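ER-derived vesicles protein ERV41 (Saccharomyces cerevisiae, PDB 3ZLC) acts as a constituent of COPII-coated vesicles needed for efficient transport of a subset of secretory proteins from the endoplasmic reticulum to the Golgi, and facilitates retrograde transport. Local coordinates at residues Tyr27-Asp33 against Leu55-Phe61; Asp18-Met24 against Gly121-Arg127; Val195-Lys201 against Glu241-Val247. The contacts are given in a common frame with arbitrary orientation. Numbering follows the deposited sequence.

Interaction 1 of 3, residues Tyr27-Asp33 against Leu55-Phe61; sequences YVNTKCD and LEEMPFF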
loop_
_atom_site.group_PDB
_atom_site.type_symbol
_atom_site.label_atom_id
_atom_site.label_comp_id
_atom_site.label_asym_id
_atom_site.label_seq_id
_atom_site.Cartn_x
_atom_site.Cartn_y
_atom_site.Cartn_z
ATOM N N TYR A 27 -6.112 -4.881 1.895
ATOM C CA TYR A 27 -6.712 -5.764 2.896
ATOM C C TYR A 27 -5.542 -6.167 3.778
ATOM O O TYR A 27 -4.489 -6.531 3.266
ATOM C CB TYR A 27 -7.299 -7.035 2.266
ATOM C CG TYR A 27 -8.405 -6.832 1.241
ATOM C CD1 TYR A 27 -9.220 -5.701 1.261
ATOM C CD2 TYR A 27 -8.626 -7.777 0.252
ATOM C CE1 TYR A 27 -10.243 -5.534 0.314
ATOM C CE2 TYR A 27 -9.632 -7.622 -0.693
ATOM C CZ TYR A 27 -10.435 -6.497 -0.662
ATOM O OH TYR A 27 -11.439 -6.345 -1.600
ATOM N N VAL A 28 -5.710 -6.082 5.091
ATOM C CA VAL A 28 -4.686 -6.545 6.038
ATOM C C VAL A 28 -5.288 -7.686 6.855
ATOM O O VAL A 28 -6.444 -7.595 7.269
ATOM C CB VAL A 28 -4.252 -5.415 7.011
ATOM C CG1 VAL A 28 -3.179 -5.919 7.981
ATOM C CG2 VAL A 28 -3.711 -4.204 6.229
ATOM N N ASN A 29 -4.512 -8.747 7.088
ATOM C CA ASN A 29 -4.980 -9.950 7.808
ATOM C C ASN A 29 -5.007 -9.736 9.326
ATOM O O ASN A 29 -4.719 -10.650 10.103
ATOM C CB ASN A 29 -4.058 -11.128 7.435
ATOM C CG ASN A 29 -4.625 -12.506 7.769
ATOM O OD1 ASN A 29 -3.935 -13.503 7.553
ATOM N ND2 ASN A 29 -5.871 -12.581 8.276
ATOM N N THR A 30 -5.399 -8.529 9.741
ATOM C CA THR A 30 -5.558 -8.178 11.161
ATOM C C THR A 30 -6.812 -7.311 11.320
ATOM O O THR A 30 -7.138 -6.517 10.424
ATOM C CB THR A 30 -4.330 -7.384 11.674
ATOM O OG1 THR A 30 -3.132 -8.160 11.477
ATOM C CG2 THR A 30 -4.478 -7.030 13.158
ATOM N N LYS A 31 -7.529 -7.484 12.431
ATOM C CA LYS A 31 -8.712 -6.659 12.727
ATOM C C LYS A 31 -8.325 -5.193 12.805
ATOM O O LYS A 31 -7.225 -4.869 13.268
ATOM C CB LYS A 31 -9.340 -7.064 14.060
ATOM C CG LYS A 31 -9.536 -8.552 14.229
ATOM C CD LYS A 31 -10.627 -9.066 13.341
ATOM C CE LYS A 31 -11.866 -9.376 14.157
ATOM N NZ LYS A 31 -12.980 -9.811 13.270
ATOM N N CYS A 32 -9.217 -4.307 12.360
ATOM C CA CYS A 32 -8.881 -2.881 12.207
ATOM C C CYS A 32 -8.397 -2.215 13.503
ATOM O O CYS A 32 -7.463 -1.410 13.485
ATOM C CB CYS A 32 -10.093 -2.107 11.679
ATOM S SG CYS A 32 -10.654 -2.608 10.040
ATOM N N ASP A 33 -9.042 -2.539 14.615
ATOM C CA ASP A 33 -8.809 -1.820 15.871
ATOM C C ASP A 33 -7.425 -2.104 16.491
ATOM O O ASP A 33 -6.999 -1.414 17.421
ATOM C CB ASP A 33 -9.950 -2.100 16.869
ATOM C CG ASP A 33 -11.226 -1.274 16.579
ATOM O OD1 ASP A 33 -11.277 -0.549 15.572
ATOM O OD2 ASP A 33 -12.192 -1.354 17.359
ATOM N N LEU A 55 -11.393 2.427 7.734
ATOM C CA LEU A 55 -10.939 1.115 8.192
ATOM C C LEU A 55 -12.195 0.296 8.457
ATOM O O LEU A 55 -13.000 0.642 9.319
ATOM C CB LEU A 55 -10.088 1.225 9.462
ATOM C CG LEU A 55 -8.591 1.448 9.225
ATOM C CD1 LEU A 55 -8.350 2.848 8.697
ATOM C CD2 LEU A 55 -7.771 1.206 10.491
ATOM N N GLU A 56 -12.393 -0.761 7.679
ATOM C CA GLU A 56 -13.607 -1.554 7.812
ATOM C C GLU A 56 -13.277 -3.014 8.028
ATOM O O GLU A 56 -12.418 -3.573 7.329
ATOM C CB GLU A 56 -14.488 -1.376 6.571
ATOM C CG GLU A 56 -15.145 0.003 6.512
ATOM C CD GLU A 56 -16.053 0.190 5.307
ATOM O OE1 GLU A 56 -16.340 -0.802 4.602
ATOM O OE2 GLU A 56 -16.474 1.342 5.064
ATOM N N GLU A 57 -13.970 -3.631 8.981
ATOM C CA GLU A 57 -13.763 -5.048 9.283
ATOM C C GLU A 57 -14.134 -5.890 8.074
ATOM O O GLU A 57 -15.091 -5.571 7.362
ATOM C CB GLU A 57 -14.621 -5.485 10.475
ATOM C CG GLU A 57 -14.521 -4.593 11.706
ATOM C CD GLU A 57 -13.158 -4.636 12.352
ATOM O OE1 GLU A 57 -12.376 -5.558 12.041
ATOM O OE2 GLU A 57 -12.869 -3.742 13.179
ATOM N N MET A 58 -13.395 -6.972 7.849
ATOM C CA MET A 58 -13.715 -7.883 6.748
ATOM C C MET A 58 -13.205 -9.272 7.069
ATOM O O MET A 58 -12.321 -9.415 7.918
ATOM C CB MET A 58 -13.042 -7.389 5.475
ATOM C CG MET A 58 -11.518 -7.539 5.516
ATOM S SD MET A 58 -10.698 -6.961 4.012
ATOM C CE MET A 58 -11.365 -8.095 2.795
ATOM N N PRO A 59 -13.755 -10.309 6.399
ATOM C CA PRO A 59 -13.046 -11.592 6.481
ATOM C C PRO A 59 -11.897 -11.521 5.481
ATOM O O PRO A 59 -12.155 -11.303 4.283
ATOM C CB PRO A 59 -14.098 -12.620 6.004
ATOM C CG PRO A 59 -15.438 -11.830 5.891
ATOM C CD PRO A 59 -14.989 -10.419 5.600
ATOM N N PHE A 60 -10.659 -11.673 5.947
ATOM C CA PHE A 60 -9.505 -11.568 5.053
ATOM C C PHE A 60 -9.600 -12.567 3.900
ATOM O O PHE A 60 -9.972 -13.716 4.090
ATOM C CB PHE A 60 -8.180 -11.756 5.818
ATOM C CG PHE A 60 -6.946 -11.526 4.963
ATOM C CD1 PHE A 60 -6.562 -10.236 4.610
ATOM C CD2 PHE A 60 -6.167 -12.601 4.527
ATOM C CE1 PHE A 60 -5.432 -10.009 3.819
ATOM C CE2 PHE A 60 -5.018 -12.385 3.729
ATOM C CZ PHE A 60 -4.654 -11.087 3.388
ATOM N N PHE A 61 -9.295 -12.105 2.694
ATOM C CA PHE A 61 -9.270 -12.990 1.537
ATOM C C PHE A 61 -8.348 -12.429 0.475
ATOM O O PHE A 61 -8.040 -11.231 0.462
ATOM C CB PHE A 61 -10.680 -13.223 0.966
ATOM C CG PHE A 61 -11.216 -12.070 0.140
ATOM C CD1 PHE A 61 -11.759 -10.944 0.756
ATOM C CD2 PHE A 61 -11.191 -12.124 -1.257
ATOM C CE1 PHE A 61 -12.268 -9.889 -0.009
ATOM C CE2 PHE A 61 -11.703 -11.072 -2.032
ATOM C CZ PHE A 61 -12.240 -9.960 -1.407
HETATM O O HOH W 1 -12.124 -10.808 10.506
HETATM O O HOH W 2 -13.299 -0.930 13.706
#

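Interaction 2 of 3, residues Asp18-Met24 against Gly121-Arg127; sequences DTVQINM and GSIPVNR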
loop_
_atom_site.group_PDB
_atom_site.type_symbol
_atom_site.label_atom_id
_atom_site.label_comp_id
_atom_site.label_asym_id
_atom_site.label_seq_id
_atom_site.Cartn_x
_atom_site.Cartn_y
_atom_site.Cartn_z
ATOM N N ASP A 18 3.632 20.986 -4.488
ATOM C CA ASP A 18 4.001 20.883 -3.073
ATOM C C ASP A 18 3.443 19.626 -2.419
ATOM O O ASP A 18 4.052 19.062 -1.497
ATOM C CB ASP A 18 3.515 22.114 -2.296
ATOM C CG ASP A 18 4.162 23.399 -2.776
ATOM O OD1 ASP A 18 5.316 23.338 -3.256
ATOM O OD2 ASP A 18 3.513 24.470 -2.672
ATOM N N THR A 19 2.273 19.194 -2.885
ATOM C CA THR A 19 1.596 18.044 -2.284
ATOM C C THR A 19 1.186 17.025 -3.342
ATOM O O THR A 19 1.152 17.335 -4.540
ATOM C CB THR A 19 0.332 18.467 -1.504
ATOM O OG1 THR A 19 -0.607 19.041 -2.417
ATOM C CG2 THR A 19 0.671 19.492 -0.424
ATOM N N VAL A 20 0.875 15.813 -2.884
ATOM C CA VAL A 20 0.363 14.753 -3.748
ATOM C C VAL A 20 -0.574 13.874 -2.928
ATOM O O VAL A 20 -0.377 13.724 -1.716
ATOM C CB VAL A 20 1.518 13.911 -4.345
ATOM C CG1 VAL A 20 2.263 13.143 -3.235
ATOM C CG2 VAL A 20 0.995 12.954 -5.432
ATOM N N GLN A 21 -1.615 13.329 -3.557
ATOM C CA GLN A 21 -2.481 12.350 -2.882
ATOM C C GLN A 21 -1.904 10.947 -2.995
ATOM O O GLN A 21 -1.525 10.520 -4.085
ATOM C CB GLN A 21 -3.887 12.335 -3.510
ATOM C CG GLN A 21 -4.606 13.668 -3.435
ATOM C CD GLN A 21 -5.147 13.935 -2.051
ATOM O OE1 GLN A 21 -5.039 15.040 -1.522
ATOM N NE2 GLN A 21 -5.739 12.915 -1.454
ATOM N N ILE A 22 -1.842 10.226 -1.877
ATOM C CA ILE A 22 -1.545 8.798 -1.933
ATOM C C ILE A 22 -2.861 8.048 -1.841
ATOM O O ILE A 22 -3.616 8.215 -0.870
ATOM C CB ILE A 22 -0.602 8.349 -0.798
ATOM C CG1 ILE A 22 0.742 9.073 -0.919
ATOM C CG2 ILE A 22 -0.378 6.847 -0.865
ATOM C CD1 ILE A 22 1.791 8.652 0.140
ATOM N N ASN A 23 -3.153 7.235 -2.855
ATOM C CA ASN A 23 -4.422 6.515 -2.908
ATOM C C ASN A 23 -4.161 5.063 -2.565
ATOM O O ASN A 23 -3.275 4.435 -3.145
ATOM C CB ASN A 23 -5.047 6.601 -4.303
ATOM C CG ASN A 23 -4.969 7.988 -4.892
ATOM O OD1 ASN A 23 -5.566 8.938 -4.364
ATOM N ND2 ASN A 23 -4.243 8.118 -6.004
ATOM N N MET A 24 -4.939 4.515 -1.638
ATOM C CA MET A 24 -4.670 3.180 -1.116
ATOM C C MET A 24 -5.958 2.365 -0.949
ATOM O O MET A 24 -6.976 2.892 -0.520
ATOM C CB MET A 24 -3.958 3.308 0.233
ATOM C CG MET A 24 -3.103 2.123 0.597
ATOM S SD MET A 24 -2.388 2.215 2.253
ATOM C CE MET A 24 -3.397 3.522 2.964
ATOM N N GLY A 121 -8.683 4.816 1.071
ATOM C CA GLY A 121 -8.911 6.249 1.011
ATOM C C GLY A 121 -7.770 6.944 0.297
ATOM O O GLY A 121 -6.933 6.298 -0.322
ATOM N N SER A 122 -7.752 8.268 0.381
ATOM C CA SER A 122 -6.713 9.057 -0.259
ATOM C C SER A 122 -6.115 10.028 0.749
ATOM O O SER A 122 -6.842 10.742 1.435
ATOM C CB SER A 122 -7.289 9.801 -1.466
ATOM O OG SER A 122 -7.527 8.895 -2.523
ATOM N N ILE A 123 -4.789 10.031 0.853
ATOM C CA ILE A 123 -4.112 10.867 1.845
ATOM C C ILE A 123 -3.236 11.926 1.181
ATOM O O ILE A 123 -2.298 11.580 0.468
ATOM C CB ILE A 123 -3.186 10.023 2.749
ATOM C CG1 ILE A 123 -3.932 8.817 3.323
ATOM C CG2 ILE A 123 -2.600 10.886 3.879
ATOM C CD1 ILE A 123 -3.028 7.823 4.061
ATOM N N PRO A 124 -3.518 13.218 1.440
ATOM C CA PRO A 124 -2.630 14.273 0.942
ATOM C C PRO A 124 -1.347 14.317 1.762
ATOM O O PRO A 124 -1.393 14.435 2.986
ATOM C CB PRO A 124 -3.443 15.560 1.160
ATOM C CG PRO A 124 -4.339 15.257 2.305
ATOM C CD PRO A 124 -4.652 13.765 2.210
ATOM N N VAL A 125 -0.206 14.201 1.099
ATOM C CA VAL A 125 1.065 14.299 1.805
ATOM C C VAL A 125 1.938 15.341 1.113
ATOM O O VAL A 125 1.710 15.686 -0.057
ATOM C CB VAL A 125 1.797 12.931 1.871
ATOM C CG1 VAL A 125 0.945 11.889 2.570
ATOM C CG2 VAL A 125 2.171 12.442 0.460
ATOM N N ASN A 126 2.927 15.860 1.825
ATOM C CA ASN A 126 3.882 16.745 1.174
ATOM C C ASN A 126 4.608 15.918 0.135
ATOM O O ASN A 126 4.900 14.740 0.382
ATOM C CB ASN A 126 4.873 17.321 2.189
ATOM C CG ASN A 126 4.206 18.215 3.212
ATOM O OD1 ASN A 126 3.380 19.058 2.868
ATOM N ND2 ASN A 126 4.561 18.031 4.483
ATOM N N ARG A 127 4.882 16.508 -1.029
ATOM C CA ARG A 127 5.560 15.786 -2.107
ATOM C C ARG A 127 7.067 15.831 -1.853
ATOM O O ARG A 127 7.827 16.491 -2.584
ATOM C CB ARG A 127 5.197 16.389 -3.477
ATOM C CG ARG A 127 5.553 15.504 -4.685
ATOM C CD ARG A 127 5.239 16.174 -6.046
ATOM N NE ARG A 127 5.815 15.375 -7.134
ATOM C CZ ARG A 127 5.164 14.427 -7.803
ATOM N NH1 ARG A 127 3.882 14.162 -7.527
ATOM N NH2 ARG A 127 5.791 13.744 -8.752
HETATM O O HOH W 3 1.715 16.030 -6.942
#

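Interaction 3 of 3, residues Val195-Lys201 against Glu241-Val247; sequences VVPTLFK and EPLSIVV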
loop_
_atom_site.group_PDB
_atom_site.type_symbol
_atom_site.label_atom_id
_atom_site.label_comp_id
_atom_site.label_asym_id
_atom_site.label_seq_id
_atom_site.Cartn_x
_atom_site.Cartn_y
_atom_site.Cartn_z
ATOM N N VAL A 195 8.738 7.804 -7.534
ATOM C CA VAL A 195 7.577 8.359 -8.213
ATOM C C VAL A 195 8.004 9.380 -9.266
ATOM O O VAL A 195 8.799 10.286 -8.986
ATOM C CB VAL A 195 6.621 9.011 -7.169
ATOM C CG1 VAL A 195 5.333 9.514 -7.826
ATOM C CG2 VAL A 195 6.273 7.997 -6.072
ATOM N N VAL A 196 7.475 9.229 -10.477
ATOM C CA VAL A 196 7.820 10.117 -11.585
ATOM C C VAL A 196 6.569 10.834 -12.035
ATOM O O VAL A 196 5.580 10.173 -12.374
ATOM C CB VAL A 196 8.351 9.314 -12.778
ATOM C CG1 VAL A 196 8.775 10.256 -13.922
ATOM C CG2 VAL A 196 9.506 8.465 -12.352
ATOM N N PRO A 197 6.586 12.190 -12.026
ATOM C CA PRO A 197 5.410 12.912 -12.513
ATOM C C PRO A 197 5.403 12.876 -14.035
ATOM O O PRO A 197 6.464 12.931 -14.662
ATOM C CB PRO A 197 5.650 14.350 -12.025
ATOM C CG PRO A 197 7.169 14.488 -12.023
ATOM C CD PRO A 197 7.655 13.105 -11.566
ATOM N N THR A 198 4.225 12.777 -14.637
ATOM C CA THR A 198 4.170 12.706 -16.094
ATOM C C THR A 198 3.206 13.733 -16.673
ATOM O O THR A 198 2.208 14.094 -16.050
ATOM C CB THR A 198 3.748 11.316 -16.558
ATOM O OG1 THR A 198 2.523 10.952 -15.901
ATOM C CG2 THR A 198 4.830 10.301 -16.231
ATOM N N LEU A 199 3.517 14.219 -17.860
ATOM C CA LEU A 199 2.584 15.090 -18.548
ATOM C C LEU A 199 2.116 14.375 -19.803
ATOM O O LEU A 199 2.891 14.185 -20.743
ATOM C CB LEU A 199 3.231 16.445 -18.880
ATOM C CG LEU A 199 2.434 17.379 -19.812
ATOM C CD1 LEU A 199 0.969 17.397 -19.449
ATOM C CD2 LEU A 199 2.982 18.800 -19.787
ATOM N N PHE A 200 0.859 13.942 -19.807
ATOM C CA PHE A 200 0.275 13.373 -21.016
ATOM C C PHE A 200 -0.460 14.498 -21.708
ATOM O O PHE A 200 -1.496 14.952 -21.214
ATOM C CB PHE A 200 -0.729 12.268 -20.688
ATOM C CG PHE A 200 -0.119 11.058 -20.043
ATOM C CD1 PHE A 200 0.452 10.047 -20.818
ATOM C CD2 PHE A 200 -0.131 10.917 -18.665
ATOM C CE1 PHE A 200 1.012 8.924 -20.218
ATOM C CE2 PHE A 200 0.428 9.791 -18.056
ATOM C CZ PHE A 200 1.002 8.796 -18.838
ATOM N N LYS A 201 0.049 14.946 -22.852
ATOM C CA LYS A 201 -0.605 16.041 -23.568
ATOM C C LYS A 201 -2.040 15.699 -23.984
ATOM O O LYS A 201 -2.858 16.594 -24.202
ATOM C CB LYS A 201 0.243 16.477 -24.770
ATOM C CG LYS A 201 1.483 17.270 -24.377
ATOM C CD LYS A 201 2.327 17.632 -25.590
ATOM C CE LYS A 201 3.549 18.445 -25.178
ATOM N NZ LYS A 201 4.492 18.651 -26.314
ATOM N N GLU A 241 11.069 11.729 -8.035
ATOM C CA GLU A 241 12.193 12.007 -8.921
ATOM C C GLU A 241 12.136 13.436 -9.430
ATOM O O GLU A 241 11.042 13.957 -9.686
ATOM C CB GLU A 241 12.173 11.024 -10.093
ATOM C CG GLU A 241 12.203 9.568 -9.624
ATOM C CD GLU A 241 12.470 8.603 -10.754
ATOM O OE1 GLU A 241 12.695 9.095 -11.879
ATOM O OE2 GLU A 241 12.468 7.365 -10.522
ATOM N N PRO A 242 13.317 14.067 -9.591
ATOM C CA PRO A 242 13.436 15.454 -10.047
ATOM C C PRO A 242 13.314 15.601 -11.559
ATOM O O PRO A 242 13.789 16.599 -12.109
ATOM C CB PRO A 242 14.860 15.835 -9.620
ATOM C CG PRO A 242 15.628 14.550 -9.695
ATOM C CD PRO A 242 14.623 13.511 -9.182
ATOM N N LEU A 243 12.706 14.627 -12.225
ATOM C CA LEU A 243 12.452 14.748 -13.659
ATOM C C LEU A 243 10.978 14.465 -13.944
ATOM O O LEU A 243 10.242 14.056 -13.048
ATOM C CB LEU A 243 13.368 13.823 -14.471
ATOM C CG LEU A 243 13.539 12.351 -14.087
ATOM C CD1 LEU A 243 12.325 11.521 -14.446
ATOM C CD2 LEU A 243 14.786 11.767 -14.753
ATOM N N SER A 244 10.563 14.708 -15.182
ATOM C CA SER A 244 9.211 14.396 -15.631
ATOM C C SER A 244 9.305 13.652 -16.946
ATOM O O SER A 244 10.290 13.786 -17.684
ATOM C CB SER A 244 8.407 15.681 -15.855
ATOM O OG SER A 244 8.171 16.342 -14.632
ATOM N N ILE A 245 8.284 12.869 -17.248
ATOM C CA ILE A 245 8.194 12.278 -18.568
ATOM C C ILE A 245 7.076 12.982 -19.321
ATOM O O ILE A 245 5.925 13.015 -18.859
ATOM C CB ILE A 245 7.899 10.784 -18.486
ATOM C CG1 ILE A 245 9.023 10.053 -17.741
ATOM C CG2 ILE A 245 7.707 10.210 -19.880
ATOM C CD1 ILE A 245 8.628 8.626 -17.274
ATOM N N VAL A 246 7.407 13.559 -20.473
ATOM C CA VAL A 246 6.398 14.217 -21.284
ATOM C C VAL A 246 5.935 13.267 -22.377
ATOM O O VAL A 246 6.748 12.678 -23.098
ATOM C CB VAL A 246 6.927 15.535 -21.892
ATOM C CG1 VAL A 246 5.945 16.093 -22.922
ATOM C CG2 VAL A 246 7.169 16.551 -20.790
ATOM N N VAL A 247 4.624 13.097 -22.486
ATOM C CA VAL A 247 4.077 12.210 -23.501
ATOM C C VAL A 247 3.358 13.056 -24.545
ATOM O O VAL A 247 2.337 13.678 -24.243
ATOM C CB VAL A 247 3.114 11.174 -22.897
ATOM C CG1 VAL A 247 2.384 10.444 -24.001
ATOM C CG2 VAL A 247 3.862 10.185 -21.981
#

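Interaction 1 of 3, residues Tyr27-Asp33 against Leu55-Phe61
This is a side-chain contact between two segments where the chain leaves a β-sheet: Y27-D33 runs out of strand 19-28 and L55-F61 out of strand 53-57. The two share no backbone hydrogen bond, because strand 117-126 lies between their strands; V28 bonds to C117, M58 to G116. At one end Y27 is flanked by M58, F60 and F61. The CE methyl of M58 sits 3.5 Å from the centroid of the Y27 ring, almost on its normal, a CH-π contact, while SD of M58 lies 3.4 Å from CD1 of Y27, making this a Met-aromatic pair. The F61 ring meets Y27 obliquely, CE1 of F61 3.5 Å from CE2 of Y27, and H118 adds an edge-to-face partner. F60 points in beside it, with CB of N29 over its ring face, 3.7 Å from the centroid. The N29 amide itself is held by N115, E113 and N155. In this six-stranded sheet of the lumenal domain, a disulfide to C117 ties C32 to the intervening strand. SG of C32 also packs against the backbone of 55-61, 3.3 Å from C of E56, and lies 3.9 Å from CB of L55. The carboxylate of E57 folds back over this turn: OE1 takes a weak hydrogen bond from N of C32 at 3.4 Å. Water 2 donates to both OE2 of E57 and OD1 of D33, bridging two acidic groups whose oxygens OE2 and OD1 stand 4.3 Å apart. Water 1 accepts from NZ of K31 and donates to O of M58.

Interaction 2 of 3, residues Asp18-Met24 against Gly121-Arg127
V20 lays its isopropyl group against V125, CG1 to CG2 3.8 Å, and its CG2 approaches NH1 of R127 at 3.8 Å. I22 extends the same buried face, its CD1 3.8 Å from CG2 of V125, followed by I123 and M24. Beneath them runs a regular antiparallel ladder, the two strand directions 152° apart. V20/V125, I22/I123 and M24/G121 are hydrogen-bonded pairs, each closed by two N-H to O bonds of 2.7 to 3.0 Å between N and O atoms. One further bond, N of R127 to O of D18 at 2.7 Å, extends the ladder past the strand ends. P124 stands opposite Q21 in a non-hydrogen-bonded pair, where its missing N-H costs this ladder nothing. The other face is more polar: OG of S122 donates to OD1 of N23 at 2.7 Å, and OE1 of Q21 lies 3.2 Å from CB of P124. Backbone angles of G121 are those for which glycine is needed. Water 3 joins O of T19 to NH1 of R127, whose NH2 reaches N210. Strand 19-28 is flanked across the sheet by 117-126 and 156-163, and its V20-I22-M24 face packs on F240 and Y238 of strand 233-240 and L132 of strand 130-136, two sheets meeting as a β-sandwich.

Interaction 3 of 3, residues Val195-Lys201 against Glu241-Val247
V195 starts the contact through its backbone, its O accepting N of E241 at 2.9 Å. V196 follows with both methyls engaged: CG1 packs on CD1 of L243 (3.8 Å) and CD1 of I245 (3.7 Å), while CG2 lies 3.3 Å from OE1 of E241, a carboxylate whose OE2 is bonded to S194. P197 interrupts the ladder. Having no N-H, it can offer nothing to O of E241, which lies 4.0 Å from its CD; across from it the chain loops out at P242 and returns with O of L243 3.1 Å from CD of P197. The O of P197 then accepts N of I245 at 3.2 Å, restoring the pairing with two extra residues on the E241-V247 side. From T198 the strands are a regular parallel pair, directions 25° apart. T198 sits beside I245, its CG2 3.8 Å from CB of I245. L199 bonds to residues on either side of its partner V246, as parallel pairing demands: its N to O of I245 at 2.9 Å, its O to N of V247 at 2.7 Å. F200 rests CD1 3.6 Å from CB of V247, and Y167 and Y169 meet its ring. K201 closes the ladder, N to O of V247 at 3.0 Å. In the mixed sheet of the domain, strand 188-200 pairs in succession with 233-240 and 243-247 along one edge and with 209-219 along the other, while 243-247 is bordered on its far side by antiparallel strand 8-12.

How the interactions relate
From the N terminus, strand 8-12 comes first, and its partner 243-247 is supplied only near the C-terminal end. Interaction 2 then joins 18-24 to 121-127, closing a loop of 96 residues, and the shorter loop of interaction 1, 27-33 to 55-61, lies wholly within it. Their centres are about 22 Å apart: interaction 2 pairs 19-28 with 117-126 in the six-stranded sheet, and interaction 1 joins side chains at the ends of 19-28 and 53-57, on the two sides of 117-126. Interaction 3 follows in series and lies in the other sheet, pairing 188-200 with 243-247, its centre about 35 Å from that of interaction 1. It touches interaction 2, where NH2 of R127 packs 3.3 Å from CB of P197.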